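Fatty acid/retinol binding protein protein 7, isoform A, confirmed BY transcript evidence (Caenorhabditis elegans, PDB 2W9Y) probably binds fatty acids such as oleic acid, and retinoids, as a small all-helical carrier of the nematode FAR family. Local coordinates at residues F15-Q20 with H93-T98; L21-S26 with K64-V69. All blocks are in the same frame, centred on the assembly; numbering follows the deposited sequence. Where two conformers were deposited one is given.

Contact 1 (F15-Q20 with H93-T98)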
# COMPACT_ATOMS: atom_id res chain seq x y z
N PHE A 15 2.02 3.97 -7.83
CA PHE A 15 2.83 3.08 -6.99
C PHE A 15 2.05 1.95 -6.26
O PHE A 15 2.66 1.12 -5.61
CB PHE A 15 3.59 3.91 -5.92
CG PHE A 15 4.66 4.73 -6.50
CD1 PHE A 15 5.82 4.12 -6.98
CD2 PHE A 15 4.50 6.08 -6.66
CE1 PHE A 15 6.82 4.88 -7.61
CE2 PHE A 15 5.53 6.87 -7.20
CZ PHE A 15 6.66 6.28 -7.68
N PHE A 16 0.72 1.97 -6.32
CA PHE A 16 -0.08 1.01 -5.53
C PHE A 16 0.06 -0.43 -6.11
O PHE A 16 -0.19 -0.62 -7.28
CB PHE A 16 -1.60 1.40 -5.54
CG PHE A 16 -2.02 2.22 -4.33
CD1 PHE A 16 -1.48 3.51 -4.09
CD2 PHE A 16 -2.88 1.68 -3.41
CE1 PHE A 16 -1.85 4.22 -2.94
CE2 PHE A 16 -3.27 2.38 -2.29
CZ PHE A 16 -2.74 3.65 -2.04
N PRO A 17 0.48 -1.40 -5.29
CA PRO A 17 0.34 -2.81 -5.78
C PRO A 17 -1.12 -3.17 -6.02
O PRO A 17 -2.02 -2.60 -5.40
CB PRO A 17 0.89 -3.65 -4.63
CG PRO A 17 1.87 -2.68 -3.85
CD PRO A 17 1.12 -1.35 -3.93
N THR A 18 -1.33 -4.10 -6.95
CA THR A 18 -2.67 -4.59 -7.32
C THR A 18 -3.46 -5.04 -6.11
O THR A 18 -4.69 -4.68 -5.96
CB THR A 18 -2.61 -5.67 -8.42
OG1 THR A 18 -2.14 -5.01 -9.63
CG2 THR A 18 -4.05 -6.21 -8.72
N GLU A 19 -2.77 -5.75 -5.21
CA GLU A 19 -3.47 -6.30 -4.08
C GLU A 19 -4.03 -5.20 -3.14
O GLU A 19 -5.15 -5.36 -2.63
CB GLU A 19 -2.63 -7.33 -3.31
CG GLU A 19 -1.20 -6.81 -2.89
CD GLU A 19 -0.09 -7.13 -3.92
OE1 GLU A 19 1.10 -7.35 -3.49
OE2 GLU A 19 -0.38 -7.14 -5.15
N GLN A 20 -3.31 -4.09 -2.94
CA GLN A 20 -3.87 -2.97 -2.16
C GLN A 20 -5.11 -2.41 -2.83
O GLN A 20 -6.07 -2.12 -2.15
CB GLN A 20 -2.87 -1.82 -1.90
CG GLN A 20 -2.12 -1.88 -0.51
CD GLN A 20 -0.88 -2.79 -0.56
OE1 GLN A 20 -0.61 -3.47 -1.56
NE2 GLN A 20 -0.14 -2.82 0.51
N HIS A 93 5.75 1.74 2.44
CA HIS A 93 5.42 2.72 3.50
C HIS A 93 4.57 3.84 2.96
O HIS A 93 3.56 4.20 3.60
CB HIS A 93 6.66 3.26 4.16
CG HIS A 93 6.39 4.06 5.39
ND1 HIS A 93 6.42 5.44 5.42
CD2 HIS A 93 6.11 3.66 6.65
CE1 HIS A 93 6.17 5.86 6.65
NE2 HIS A 93 5.98 4.80 7.42
N MET A 94 4.89 4.35 1.77
CA MET A 94 4.06 5.41 1.17
C MET A 94 2.63 4.91 0.95
O MET A 94 1.65 5.57 1.36
CB MET A 94 4.68 5.91 -0.15
CG MET A 94 4.05 7.17 -0.69
SD MET A 94 2.51 6.94 -1.66
CE MET A 94 3.11 6.09 -3.14
N VAL A 95 2.50 3.74 0.31
CA VAL A 95 1.17 3.18 0.02
C VAL A 95 0.33 2.92 1.27
O VAL A 95 -0.91 3.23 1.30
CB VAL A 95 1.35 1.87 -0.79
CG1 VAL A 95 0.02 1.23 -1.03
CG2 VAL A 95 2.03 2.18 -2.16
N THR A 96 0.99 2.41 2.30
CA THR A 96 0.30 2.08 3.56
C THR A 96 -0.24 3.34 4.18
O THR A 96 -1.44 3.43 4.47
CB THR A 96 1.24 1.43 4.56
OG1 THR A 96 1.73 0.19 4.04
CG2 THR A 96 0.54 1.19 5.88
N THR A 97 0.64 4.33 4.36
CA THR A 97 0.27 5.66 4.94
C THR A 97 -0.91 6.27 4.18
O THR A 97 -1.90 6.75 4.77
CB THR A 97 1.43 6.66 4.81
OG1 THR A 97 2.51 6.20 5.61
CG2 THR A 97 1.05 8.01 5.36
N THR A 98 -0.84 6.24 2.85
CA THR A 98 -1.93 6.75 2.06
C THR A 98 -3.25 6.09 2.30
O THR A 98 -4.29 6.78 2.44
CB THR A 98 -1.59 6.58 0.54
OG1 THR A 98 -0.41 7.33 0.26
CG2 THR A 98 -2.69 7.12 -0.33
O HOH W 1 -0.99 -1.49 3.17
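The turn leading into helix 18-26, with Q20 of its first turn, packs on the middle of helix 82-104 in the centre of the all-helical FAR fold. P17 is the N-cap residue, and the contact is almost wholly apolar, with no direct hydrogen bond across it. V95 is its centre. Its CG1, anti to the backbone N (chi1 177°), points at the flat side of the F16 ring and stands 3.6 Å from the ring centroid, only 9° off the normal, a CH-pi contact over the middle of one face. V95 CG1 also meets P17 CD at 4.0 Å and Q20 CG at 3.8 Å, so ring, proline and glutamine close round one branch. The other branch, V95 CG2, lies 3.7 Å from F15 O. At the edge of the F16 ring, near its plane, T98 presents its methyl, with CG2 3.9 Å from F16 CZ; CG2 is set there by standing anti to the backbone N, with OG1 beside that N (chi1 -60°). M94, bent at chi2 and chi3, folds its CE against F15 CB at 3.6 Å, the two side chains crossing at about a right angle. Beyond them, L116 of helix 111-121 touches both F15 and M94. The polar end of Q20 looks mainly to N73 of helix 60-75, whose OD1 accepts from NE2. A water adds a thin polar bridge at the margin: it accepts from Q20 NE2 at 3.1 Å and donates weakly to T96 OG1 at 3.3 Å.

Contact 2 (L21-S26 with K64-V69)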
# COMPACT_ATOMS: atom_id res chain seq x y z
N LEU A 21 -5.07 -2.22 -4.17
CA LEU A 21 -6.20 -1.62 -4.88
C LEU A 21 -7.39 -2.55 -4.87
O LEU A 21 -8.53 -2.08 -4.68
CB LEU A 21 -5.81 -1.30 -6.33
CG LEU A 21 -4.82 -0.15 -6.48
CD1 LEU A 21 -4.26 0.05 -7.95
CD2 LEU A 21 -5.45 1.18 -6.05
N GLU A 22 -7.15 -3.85 -5.03
CA GLU A 22 -8.26 -4.82 -5.06
C GLU A 22 -8.85 -4.88 -3.70
O GLU A 22 -10.10 -4.95 -3.57
CB GLU A 22 -7.80 -6.25 -5.47
CG GLU A 22 -7.49 -6.37 -7.01
CD GLU A 22 -6.90 -7.73 -7.41
OE1 GLU A 22 -6.37 -8.47 -6.56
OE2 GLU A 22 -6.93 -8.06 -8.61
N PHE A 23 -8.00 -4.80 -2.66
CA PHE A 23 -8.54 -4.78 -1.28
C PHE A 23 -9.42 -3.54 -1.10
O PHE A 23 -10.53 -3.62 -0.55
CB PHE A 23 -7.40 -4.81 -0.25
CG PHE A 23 -7.85 -4.63 1.17
CD1 PHE A 23 -8.46 -5.65 1.87
CD2 PHE A 23 -7.66 -3.40 1.81
CE1 PHE A 23 -8.86 -5.46 3.16
CE2 PHE A 23 -8.05 -3.22 3.10
CZ PHE A 23 -8.64 -4.24 3.76
N SER A 24 -8.94 -2.38 -1.52
CA SER A 24 -9.70 -1.10 -1.31
C SER A 24 -11.03 -1.11 -2.04
O SER A 24 -12.02 -0.66 -1.50
CB SER A 24 -8.95 0.13 -1.79
OG SER A 24 -7.74 0.24 -1.12
N SER A 25 -11.03 -1.64 -3.26
CA SER A 25 -12.27 -1.81 -4.04
C SER A 25 -13.29 -2.70 -3.37
O SER A 25 -14.52 -2.51 -3.54
CB SER A 25 -11.94 -2.46 -5.38
OG SER A 25 -11.40 -1.49 -6.24
N SER A 26 -12.80 -3.68 -2.64
CA SER A 26 -13.64 -4.69 -2.05
C SER A 26 -14.37 -4.16 -0.83
O SER A 26 -15.37 -4.77 -0.44
CB SER A 26 -12.82 -5.94 -1.69
OG SER A 26 -12.20 -5.83 -0.40
N LYS A 64 -8.89 -11.19 7.37
CA LYS A 64 -8.37 -12.20 6.43
C LYS A 64 -7.94 -11.53 5.10
O LYS A 64 -6.84 -11.79 4.57
CB LYS A 64 -9.42 -13.31 6.15
CG LYS A 64 -9.05 -14.22 5.00
CD LYS A 64 -10.17 -15.16 4.53
CE LYS A 64 -11.08 -14.47 3.49
NZ LYS A 64 -10.37 -14.54 2.16
N ARG A 65 -8.83 -10.69 4.56
CA ARG A 65 -8.50 -9.96 3.31
C ARG A 65 -7.29 -8.99 3.47
O ARG A 65 -6.39 -8.93 2.59
CB ARG A 65 -9.74 -9.23 2.77
CG ARG A 65 -10.81 -10.09 2.07
CD ARG A 65 -11.79 -9.06 1.40
NE ARG A 65 -12.89 -8.96 2.29
CZ ARG A 65 -13.67 -7.93 2.49
NH1 ARG A 65 -13.52 -6.75 1.88
NH2 ARG A 65 -14.65 -8.13 3.35
N LEU A 66 -7.21 -8.30 4.61
CA LEU A 66 -6.03 -7.47 4.88
C LEU A 66 -4.74 -8.35 4.95
O LEU A 66 -3.74 -8.01 4.39
CB LEU A 66 -6.30 -6.71 6.19
CG LEU A 66 -5.28 -5.60 6.43
CD1 LEU A 66 -5.05 -4.73 5.18
CD2 LEU A 66 -5.74 -4.76 7.65
N ALA A 67 -4.76 -9.47 5.67
CA ALA A 67 -3.62 -10.40 5.73
C ALA A 67 -3.18 -10.86 4.35
O ALA A 67 -1.98 -11.07 4.10
CB ALA A 67 -3.94 -11.62 6.57
N THR A 68 -4.14 -11.05 3.46
CA THR A 68 -3.83 -11.47 2.08
C THR A 68 -3.07 -10.39 1.32
O THR A 68 -2.15 -10.68 0.52
CB THR A 68 -5.18 -11.89 1.33
OG1 THR A 68 -5.60 -13.17 1.84
CG2 THR A 68 -4.95 -12.05 -0.16
N VAL A 69 -3.38 -9.11 1.59
CA VAL A 69 -2.65 -8.03 0.97
C VAL A 69 -1.18 -8.13 1.45
O VAL A 69 -0.25 -8.11 0.64
CB VAL A 69 -3.19 -6.67 1.37
CG1 VAL A 69 -2.38 -5.57 0.78
CG2 VAL A 69 -4.65 -6.48 0.87
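F23 reaches from helix 18-26 across to helix 60-75, and the setting of its ring organises the contact. With CG anti to the backbone N (chi1 173°), the ring lies against the backbone of the facing helix, its CE1 3.6 Å from L66 N. Three side chains approach it differently. L66 crosses obliquely and brings CD1 over one face, displaced toward the rim, in a CH-pi contact 4.2 Å from the ring centroid. R65 comes at the edge, its CB in the ring plane and 3.9 Å from F23 CE1. V69 meets the root of the side chain, with CG2 only 3.4 Å from F23 CB, a tight apolar contact made at about a right angle. Past the ring, R65 bends at chi3 and carries its guanidinium to S26, where NH1 donates to OG at 2.8 Å, the oxygen lying near the guanidinium plane; the N-H...O angle of 147° makes this bond moderately bent. S26 OG in turn donates to F23 O at 2.8 Å, on a lone pair in the carbonyl plane, so the hydroxyl is held by two hydrogen bonds, one accepted and one donated, and relays the arginine to the backbone of helix 18-26. R65 NH2 makes a salt bridge with E31, which probably steadies the charge. The two segments run nearly antiparallel at 163°, their axes 10.0 Å apart, and V55 of helix 51-58 packs on L66.

Both contacts draw on helix 18-26, contact 1 at the turn before it and its first turn and contact 2 further along, with their centres about 11 Å apart. Contact 1 lies about 2 Å from the centre of the chain and contact 2 about 10 Å from it. Residues 64-69 fall between the two segments of contact 1 in sequence; helix 18-26 and its lead-in turn touch both helix 60-75 and helix 82-104, which are successive. The contacts meet directly where Q20 CD lies 3.4 Å from V69 CG1 and F16 CB 3.7 Å from L21 CG. An early, short helix thus ties two longer, later ones into a single helical body.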